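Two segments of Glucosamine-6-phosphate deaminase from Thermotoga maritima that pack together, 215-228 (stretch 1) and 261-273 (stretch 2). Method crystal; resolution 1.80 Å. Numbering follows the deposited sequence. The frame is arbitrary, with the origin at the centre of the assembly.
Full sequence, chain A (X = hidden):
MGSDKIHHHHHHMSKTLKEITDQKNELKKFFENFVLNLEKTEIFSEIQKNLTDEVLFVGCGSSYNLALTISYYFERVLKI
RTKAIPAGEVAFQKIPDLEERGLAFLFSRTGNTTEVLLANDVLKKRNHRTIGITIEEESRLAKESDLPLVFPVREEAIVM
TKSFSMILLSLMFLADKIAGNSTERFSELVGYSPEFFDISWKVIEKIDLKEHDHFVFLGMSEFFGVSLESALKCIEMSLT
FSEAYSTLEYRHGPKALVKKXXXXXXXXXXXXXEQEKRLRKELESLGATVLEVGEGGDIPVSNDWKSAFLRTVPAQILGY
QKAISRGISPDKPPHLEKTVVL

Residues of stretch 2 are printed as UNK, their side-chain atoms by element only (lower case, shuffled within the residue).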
# COMPACT_ATOMS: atom_id res chain seq x y z
N PHE A 215 3.67 -8.88 -14.71
CA PHE A 215 2.60 -8.02 -14.16
C PHE A 215 3.08 -6.56 -14.08
O PHE A 215 4.19 -6.30 -13.56
CB PHE A 215 2.24 -8.47 -12.76
CG PHE A 215 1.67 -9.87 -12.66
CD1 PHE A 215 1.25 -10.56 -13.81
CD2 PHE A 215 1.54 -10.47 -11.44
CE1 PHE A 215 0.71 -11.85 -13.68
CE2 PHE A 215 0.99 -11.76 -11.29
CZ PHE A 215 0.59 -12.44 -12.42
N VAL A 216 2.22 -5.63 -14.50
CA VAL A 216 2.54 -4.20 -14.50
C VAL A 216 1.40 -3.51 -13.74
O VAL A 216 0.22 -3.82 -14.02
CB VAL A 216 2.59 -3.70 -15.95
CG1 VAL A 216 2.76 -2.18 -16.03
CG2 VAL A 216 3.75 -4.43 -16.71
N PHE A 217 1.73 -2.66 -12.76
CA PHE A 217 0.74 -1.94 -11.95
C PHE A 217 0.89 -0.45 -12.21
O PHE A 217 1.95 0.13 -11.98
CB PHE A 217 0.96 -2.35 -10.50
CG PHE A 217 0.72 -3.83 -10.29
CD1 PHE A 217 -0.58 -4.27 -10.12
CD2 PHE A 217 1.77 -4.76 -10.31
CE1 PHE A 217 -0.88 -5.64 -9.94
CE2 PHE A 217 1.50 -6.15 -10.15
CZ PHE A 217 0.17 -6.58 -9.95
N LEU A 218 -0.18 0.19 -12.71
CA LEU A 218 -0.10 1.59 -13.08
C LEU A 218 -1.03 2.44 -12.25
O LEU A 218 -2.17 2.04 -12.03
CB LEU A 218 -0.49 1.74 -14.57
CG LEU A 218 0.30 0.98 -15.65
CD1 LEU A 218 -0.17 1.48 -17.07
CD2 LEU A 218 1.82 1.33 -15.47
N GLY A 219 -0.56 3.58 -11.78
CA GLY A 219 -1.45 4.48 -11.02
C GLY A 219 -0.70 5.77 -10.72
O GLY A 219 0.54 5.76 -10.66
N MSE A 220 -1.42 6.88 -10.54
CA MSE A 220 -0.77 8.13 -10.21
C MSE A 220 -0.87 8.50 -8.73
O MSE A 220 -1.86 8.16 -8.07
CB MSE A 220 -1.41 9.31 -10.99
CG MSE A 220 -1.21 9.13 -12.49
SE MSE A 220 -2.07 10.77 -13.28
CE MSE A 220 -1.24 10.73 -15.13
N SER A 221 0.13 9.25 -8.27
CA SER A 221 0.17 9.79 -6.92
C SER A 221 -0.11 8.72 -5.88
O SER A 221 0.63 7.75 -5.85
CB SER A 221 -0.85 10.94 -6.82
OG SER A 221 -0.60 11.87 -7.85
N GLU A 222 -1.11 8.90 -5.02
CA GLU A 222 -1.41 7.84 -4.05
C GLU A 222 -1.59 6.47 -4.74
O GLU A 222 -1.19 5.43 -4.13
CB GLU A 222 -2.70 8.08 -3.28
CG GLU A 222 -2.63 9.17 -2.24
CD GLU A 222 -2.91 10.61 -2.88
OE1 GLU A 222 -2.57 10.84 -4.06
OE2 GLU A 222 -3.40 11.50 -2.16
N PHE A 223 -2.15 6.46 -5.95
CA PHE A 223 -2.36 5.17 -6.65
C PHE A 223 -1.08 4.56 -7.20
O PHE A 223 -1.06 3.38 -7.59
CB PHE A 223 -3.40 5.33 -7.74
CG PHE A 223 -4.79 5.62 -7.20
CD1 PHE A 223 -5.03 5.66 -5.80
CD2 PHE A 223 -5.83 5.88 -8.10
CE1 PHE A 223 -6.29 5.94 -5.27
CE2 PHE A 223 -7.10 6.19 -7.62
CZ PHE A 223 -7.35 6.21 -6.19
N PHE A 224 -0.02 5.37 -7.30
CA PHE A 224 1.31 4.85 -7.67
C PHE A 224 1.81 4.09 -6.43
O PHE A 224 2.36 3.00 -6.56
CB PHE A 224 2.32 5.98 -7.96
CG PHE A 224 3.71 5.47 -8.16
CD1 PHE A 224 3.99 4.58 -9.19
CD2 PHE A 224 4.71 5.79 -7.24
CE1 PHE A 224 5.24 3.99 -9.32
CE2 PHE A 224 6.00 5.21 -7.36
CZ PHE A 224 6.25 4.30 -8.39
N GLY A 225 1.65 4.67 -5.24
CA GLY A 225 2.05 3.95 -4.03
C GLY A 225 1.28 2.62 -3.94
O GLY A 225 1.83 1.56 -3.57
N VAL A 226 -0.02 2.65 -4.29
CA VAL A 226 -0.84 1.43 -4.27
C VAL A 226 -0.23 0.45 -5.28
O VAL A 226 -0.21 -0.76 -5.04
CB VAL A 226 -2.31 1.72 -4.71
CG1 VAL A 226 -3.06 0.43 -5.01
CG2 VAL A 226 -3.04 2.50 -3.58
N SER A 227 0.22 1.00 -6.41
CA SER A 227 0.83 0.18 -7.50
C SER A 227 2.15 -0.44 -7.05
O SER A 227 2.41 -1.63 -7.30
CB SER A 227 0.95 1.04 -8.76
OG SER A 227 -0.38 1.30 -9.30
N LEU A 228 2.97 0.33 -6.33
CA LEU A 228 4.24 -0.23 -5.86
C LEU A 228 3.99 -1.39 -4.92
O LEU A 228 4.66 -2.45 -5.00
CB LEU A 228 5.08 0.78 -5.09
CG LEU A 228 6.27 1.41 -5.78
CD1 LEU A 228 7.04 2.11 -4.62
CD2 LEU A 228 7.22 0.40 -6.56
N UNK A 261 1.18 -12.13 -22.53
CA UNK A 261 1.74 -12.60 -21.29
C UNK A 261 1.86 -11.45 -20.30
O UNK A 261 1.99 -11.66 -19.11
N UNK A 262 1.82 -10.22 -20.80
CA UNK A 262 1.89 -9.07 -19.89
C UNK A 262 0.48 -8.80 -19.39
O UNK A 262 -0.45 -8.74 -20.19
c UNK A 262 2.39 -7.82 -20.60
o UNK A 262 3.73 -8.04 -21.06
c UNK A 262 2.36 -6.63 -19.64
N UNK A 263 0.33 -8.63 -18.09
CA UNK A 263 -0.96 -8.34 -17.45
C UNK A 263 -0.81 -6.96 -16.78
O UNK A 263 0.08 -6.78 -15.96
c UNK A 263 -3.79 -9.14 -16.39
c UNK A 263 -2.56 -9.19 -15.50
c UNK A 263 -2.70 -10.28 -14.48
c UNK A 263 -1.29 -9.38 -16.37
N UNK A 264 -1.70 -6.01 -17.12
CA UNK A 264 -1.63 -4.66 -16.56
C UNK A 264 -2.83 -4.39 -15.64
O UNK A 264 -3.96 -4.65 -16.04
c UNK A 264 -0.51 -3.90 -18.69
c UNK A 264 -1.51 -2.16 -17.11
c UNK A 264 -1.63 -3.61 -17.70
N UNK A 265 -2.60 -3.88 -14.42
CA UNK A 265 -3.71 -3.51 -13.54
C UNK A 265 -3.54 -2.01 -13.46
O UNK A 265 -2.51 -1.51 -13.01
c UNK A 265 -5.34 -7.05 -10.48
c UNK A 265 -4.91 -7.62 -12.75
c UNK A 265 -4.76 -5.74 -10.70
c UNK A 265 -4.27 -5.39 -11.94
c UNK A 265 -5.39 -7.95 -11.53
c UNK A 265 -3.57 -4.07 -12.15
c UNK A 265 -4.34 -6.32 -12.99
N UNK A 266 -4.54 -1.30 -13.96
CA UNK A 266 -4.51 0.13 -14.03
C UNK A 266 -5.48 0.73 -13.01
O UNK A 266 -6.69 0.41 -13.03
se UNK A 266 -5.26 2.56 -17.52
c UNK A 266 -4.76 0.94 -18.40
c UNK A 266 -4.81 2.06 -15.66
c UNK A 266 -4.90 0.55 -15.45
N UNK A 267 -4.97 1.60 -12.14
CA UNK A 267 -5.81 2.27 -11.11
C UNK A 267 -6.40 3.52 -11.72
O UNK A 267 -5.69 4.52 -11.96
c UNK A 267 -4.21 1.52 -9.24
n UNK A 267 -4.60 -0.72 -8.36
c UNK A 267 -4.97 2.69 -9.93
c UNK A 267 -5.11 0.52 -8.53
o UNK A 267 -6.22 0.84 -8.09
N UNK A 268 -7.71 3.50 -12.01
CA UNK A 268 -8.34 4.70 -12.62
C UNK A 268 -8.43 5.89 -11.65
O UNK A 268 -8.70 5.69 -10.50
c UNK A 268 -11.33 3.03 -14.67
c UNK A 268 -9.84 3.23 -14.12
c UNK A 268 -9.76 4.36 -13.06
c UNK A 268 -11.71 4.23 -15.55
n UNK A 268 -10.89 4.30 -16.81
N UNK A 269 -8.30 7.13 -12.13
CA UNK A 269 -8.42 8.28 -11.21
C UNK A 269 -9.45 9.26 -11.82
O UNK A 269 -9.68 9.26 -13.06
c UNK A 269 -7.05 9.09 -11.00
c UNK A 269 -5.92 8.18 -10.53
c UNK A 269 -6.65 9.75 -12.21
N UNK A 270 -10.06 10.06 -10.96
CA UNK A 270 -11.13 10.99 -11.39
C UNK A 270 -10.76 11.80 -12.60
O UNK A 270 -9.71 12.39 -12.64
c UNK A 270 -11.48 11.98 -10.25
o UNK A 270 -11.69 11.31 -9.02
N UNK A 271 -11.67 11.83 -13.56
CA UNK A 271 -11.46 12.64 -14.73
C UNK A 271 -10.58 12.17 -15.88
O UNK A 271 -10.55 12.85 -16.91
N UNK A 272 -9.88 11.03 -15.72
CA UNK A 272 -8.97 10.55 -16.75
C UNK A 272 -9.40 9.36 -17.52
O UNK A 272 -8.59 8.68 -18.13
se UNK A 272 -5.18 11.38 -15.08
c UNK A 272 -4.47 11.11 -16.79
c UNK A 272 -7.06 11.63 -15.63
c UNK A 272 -7.61 10.31 -16.10
N UNK A 273 -10.70 9.12 -17.57
CA UNK A 273 -11.15 7.96 -18.30
C UNK A 273 -10.66 7.98 -19.77
O UNK A 273 -10.25 6.95 -20.31
o UNK A 273 -12.82 5.49 -18.41
c UNK A 273 -13.17 6.57 -18.91
o UNK A 273 -13.92 6.61 -19.91
c UNK A 273 -12.68 7.87 -18.30
O HOH W 1 -3.68 6.53 -12.59
O HOH W 2 -2.01 -0.89 -10.13

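Position 261 has no side-chain atoms. Its backbone angles, 113/-19, would jam a CB against the preceding carbonyl. It is Gly261.

Position 262 has one carbon carrying one oxygen and one carbon. The outer carbon lies 3.9 Å from Val216 CG2. This is Thr262.

Position 263 has four carbons, forked at the second. Its CB lies 3.8 Å from Phe215 CD1. Its backbone O accepts a hydrogen bond from Val216 N at 2.8 Å. The residue is Leu263.

Position 264 has one carbon carrying two more. One outer carbon is 4.1 Å from Val216 CB, the other 3.9 Å from Leu218 CD1. It is Val264.

Position 265 has one carbon, then a ring of six carbons, with no oxygen attached. Its CB lies 3.6 Å from Phe217 CD1. It is Phe265. The Phe217 ring turns its edge toward the face of the Phe265 ring, in an offset arrangement with planes at 72°.

Position 266 has two carbons, a selenium and a final carbon, unbranched. The second carbon lies 4.5 Å from Leu218 CB. This is Met266, present as selenomethionine.

Position 267 has three carbons, the third carrying one oxygen and one nitrogen, an amide. Its CB is 3.8 Å from Phe223 CB. It is Gln267. Its NE2 is 3.9 Å from Val226 CG1. Water 2 joins Gln267 NE2 to Ser227 OG and Phe265 O.

Position 268 has four carbons in a row ending in nitrogen. CA-to-CB points away from stretch 1, but the backbone O meets the Phe223 ring edge, 3.3 Å from CE2. It is Lys268.

Position 269 has one carbon carrying two more. One outer carbon is 3.3 Å from Phe223 CD2. It is Val269.

Position 270 has one carbon, then one oxygen, and does not touch stretch 1. It is Ser270.

Position 271 has no side-chain atoms. Its angles, 81/-8, call for glycine in this type II turn: Gly271.

Position 272 has two carbons, a selenium and a carbon. The selenium lies 3.6 Å from Met220 SE. It is Met272, also selenomethionine.

Position 273 has two carbons, the second carrying two oxygens. It is Asp273. Its OD1 forms a salt bridge with Lys268 NZ at 2.8 Å.

The two strands run parallel. Val216 and Leu218 each donate and accept one backbone hydrogen bond, so the ladder locks the register. Phe215, Phe217, Leu263 and Phe265 share one sheet face; Val216, Leu218, Val264 and Met266 share the other. Phe223, on the helix, packs against Gln267 at the strand's end and Val269 past it.

Stretch 2, residues 261-273: GTLVFMQKVSGMD
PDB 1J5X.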